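PDB 5AWO: isomaltodextranase from Arthrobacter globiformis, which hydrolyses alpha-1,6-glucosidic linkages in dextran-like polysaccharides, releasing successive isomaltose units from the non-reducing ends of the chains. Local coordinates for residues S554-P559 with T581-L586. Numbering follows the deposited sequence.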
ATOM      1  N   SER A 554      -5.189  18.337  -6.706  1.00 20.57           N
ATOM      2  CA  SER A 554      -5.742  19.669  -7.060  1.00 22.18           C
ATOM      3  C   SER A 554      -6.692  20.125  -5.962  1.00 22.80           C
ATOM      4  O   SER A 554      -7.581  19.396  -5.532  1.00 21.26           O
ATOM      5  CB  SER A 554      -6.500  19.600  -8.382  1.00 23.44           C
ATOM      6  OG  SER A 554      -5.656  19.249  -9.498  1.00 26.54           O
ATOM      7  N   THR A 555      -6.548  21.374  -5.511  1.00 25.27           N
ATOM      8  CA  THR A 555      -7.365  21.893  -4.431  1.00 26.34           C
ATOM      9  C   THR A 555      -8.850  22.162  -4.834  1.00 28.22           C
ATOM     10  O   THR A 555      -9.095  22.838  -5.834  1.00 33.49           O
ATOM     11  CB  THR A 555      -6.689  23.164  -3.876  1.00 28.73           C
ATOM     12  OG1 THR A 555      -5.408  22.810  -3.326  1.00 28.04           O
ATOM     13  CG2 THR A 555      -7.509  23.789  -2.817  1.00 28.00           C
ATOM     14  N   VAL A 556      -9.797  21.597  -4.081  1.00 28.07           N
ATOM     15  CA  VAL A 556     -11.266  21.791  -4.235  1.00 29.49           C
ATOM     16  C   VAL A 556     -11.752  22.815  -3.200  1.00 29.99           C
ATOM     17  O   VAL A 556     -12.650  23.634  -3.479  1.00 26.73           O
ATOM     18  CB  VAL A 556     -12.078  20.461  -4.005  1.00 30.18           C
ATOM     19  CG1 VAL A 556     -13.591  20.673  -4.124  1.00 31.69           C
ATOM     20  CG2 VAL A 556     -11.675  19.397  -4.999  1.00 31.76           C
ATOM     21  N   ASP A 557     -11.216  22.715  -1.989  1.00 31.05           N
ATOM     22  CA  ASP A 557     -11.511  23.664  -0.923  1.00 31.35           C
ATOM     23  C   ASP A 557     -10.325  23.858  -0.003  1.00 34.81           C
ATOM     24  O   ASP A 557      -9.407  23.021   0.053  1.00 31.12           O
ATOM     25  CB  ASP A 557     -12.703  23.203  -0.107  1.00 32.87           C
ATOM     26  CG  ASP A 557     -13.376  24.343   0.646  1.00 34.03           C
ATOM     27  OD1 ASP A 557     -12.854  25.488   0.592  1.00 35.38           O
ATOM     28  OD2 ASP A 557     -14.430  24.093   1.255  1.00 31.99           O
ATOM     29  N   GLY A 558     -10.342  24.988   0.705  1.00 33.03           N
ATOM     30  CA  GLY A 558      -9.364  25.270   1.724  1.00 32.29           C
ATOM     31  C   GLY A 558      -8.039  25.594   1.087  1.00 29.50           C
ATOM     32  O   GLY A 558      -7.993  25.904  -0.097  1.00 32.62           O
ATOM     33  N   PRO A 559      -6.941  25.515   1.857  1.00 31.36           N
ATOM     34  CA  PRO A 559      -6.932  25.183   3.273  1.00 31.61           C
ATOM     35  C   PRO A 559      -7.562  26.305   4.080  1.00 34.11           C
ATOM     36  O   PRO A 559      -7.318  27.483   3.789  1.00 35.02           O
ATOM     37  CB  PRO A 559      -5.441  25.039   3.613  1.00 30.65           C
ATOM     38  CG  PRO A 559      -4.711  25.031   2.326  1.00 31.19           C
ATOM     39  CD  PRO A 559      -5.589  25.735   1.332  1.00 30.28           C
ATOM     40  N   THR A 581     -16.735  22.702   0.092  1.00 32.45           N
ATOM     41  CA  THR A 581     -17.026  22.565  -1.323  1.00 34.07           C
ATOM     42  C   THR A 581     -16.424  21.241  -1.793  1.00 34.79           C
ATOM     43  O   THR A 581     -15.201  21.128  -1.847  1.00 38.04           O
ATOM     44  CB  THR A 581     -16.559  23.791  -2.168  1.00 35.94           C
ATOM     45  OG1 THR A 581     -15.153  24.071  -2.006  1.00 39.10           O
ATOM     46  CG2 THR A 581     -17.343  25.032  -1.735  1.00 35.27           C
ATOM     47  N   LEU A 582     -17.297  20.259  -2.073  1.00 32.55           N
ATOM     48  CA  LEU A 582     -16.909  18.938  -2.648  1.00 31.55           C
ATOM     49  C   LEU A 582     -17.373  18.840  -4.099  1.00 30.73           C
ATOM     50  O   LEU A 582     -18.424  19.380  -4.470  1.00 30.16           O
ATOM     51  CB  LEU A 582     -17.508  17.773  -1.842  1.00 33.33           C
ATOM     52  CG  LEU A 582     -17.284  17.756  -0.341  1.00 33.32           C
ATOM     53  CD1 LEU A 582     -18.122  16.674   0.311  1.00 35.07           C
ATOM     54  CD2 LEU A 582     -15.808  17.595   0.000  1.00 34.12           C
ATOM     55  N   ASP A 583     -16.587  18.163  -4.934  1.00 29.27           N
ATOM     56  CA  ASP A 583     -16.908  17.999  -6.345  1.00 29.68           C
ATOM     57  C   ASP A 583     -17.567  16.637  -6.539  1.00 31.40           C
ATOM     58  O   ASP A 583     -17.515  15.801  -5.643  1.00 31.66           O
ATOM     59  CB  ASP A 583     -15.650  18.168  -7.237  1.00 27.90           C
ATOM     60  CG  ASP A 583     -15.251  19.643  -7.466  1.00 31.48           C
ATOM     61  OD1 ASP A 583     -16.033  20.535  -7.100  1.00 30.48           O
ATOM     62  OD2 ASP A 583     -14.154  19.943  -8.051  1.00 28.24           O
ATOM     63  N   ALA A 584     -18.239  16.443  -7.676  1.00 31.19           N
ATOM     64  CA  ALA A 584     -18.871  15.168  -7.988  1.00 32.06           C
ATOM     65  C   ALA A 584     -17.786  14.098  -7.994  1.00 29.92           C
ATOM     66  O   ALA A 584     -16.733  14.310  -8.552  1.00 28.89           O
ATOM     67  CB  ALA A 584     -19.529  15.198  -9.359  1.00 32.77           C
ATOM     68  N   GLY A 585     -18.077  12.964  -7.393  1.00 32.05           N
ATOM     69  CA  GLY A 585     -17.160  11.840  -7.417  1.00 29.91           C
ATOM     70  C   GLY A 585     -16.218  11.949  -6.250  1.00 27.31           C
ATOM     71  O   GLY A 585     -16.628  12.352  -5.173  1.00 27.08           O
ATOM     72  N   LEU A 586     -14.953  11.601  -6.487  1.00 27.73           N
ATOM     73  CA  LEU A 586     -14.012  11.329  -5.410  1.00 25.74           C
ATOM     74  C   LEU A 586     -13.327  12.595  -4.920  1.00 24.19           C
ATOM     75  O   LEU A 586     -12.694  13.298  -5.698  1.00 24.88           O
ATOM     76  CB  LEU A 586     -12.936  10.341  -5.882  1.00 24.30           C
ATOM     77  CG  LEU A 586     -11.824  10.021  -4.862  1.00 23.19           C
ATOM     78  CD1 LEU A 586     -12.338   9.333  -3.602  1.00 21.64           C
ATOM     79  CD2 LEU A 586     -10.769   9.166  -5.553  1.00 22.95           C
TER
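Asp-557 illustrates how a single carboxylate can tie two strands together where no regular sheet pairing joins them. Its CB points at 581-586 and already lies 3.2 Å from Thr-581 OG1. With CG anti to the backbone N (chi1 -158°) and likewise 3.2 Å from Thr-581 OG1, the side chain crosses that of Thr-581 at about a right angle. At the tip the two oxygens divide their work: OD2 accepts the backbone N-H of Thr-581 in a nearly straight bond (2.9 Å, 169°), met from above the carboxylate plane, whereas OD1 turns back on its own strand and takes a weak bond from Gly-558 N. Set between the backbone N and the carbonyl carbon (chi1 56°), Thr-581 OG1 donates to Val-556 O at 2.9 Å, well above the plane of that carbonyl. Thr-581 thus donates both bonds, backbone to side chain and side chain to backbone.

Val-556 and Asp-557 form a classic beta bulge opposite Ala-548 of strand 542-549, and the chain also turns a corner there. Both segments belong to the CBM6-family region, a beta-sandwich module, and the contact bridges its two sheets, since Thr-581 is the next-to-last residue of strand 574-582 in one while 558-559 and 585-586 run in the other. An alanine in place of Asp-557 would remove the carboxylate and would probably leave the two sheets joined here mainly by the Thr-581 hydroxyl bond and the valine contacts.

Beside this polar pair, Val-556 CG1, anti to the backbone N, lies 4.0 Å from Leu-582 CA, and CG2 4.0 Å from Asp-583 OD2. Thr-581 O is buried here with no partner. The Asp-583 carboxylate slides past the valine in the opposite direction, with OD1 also forming a long, weak ion pair with Arg-525.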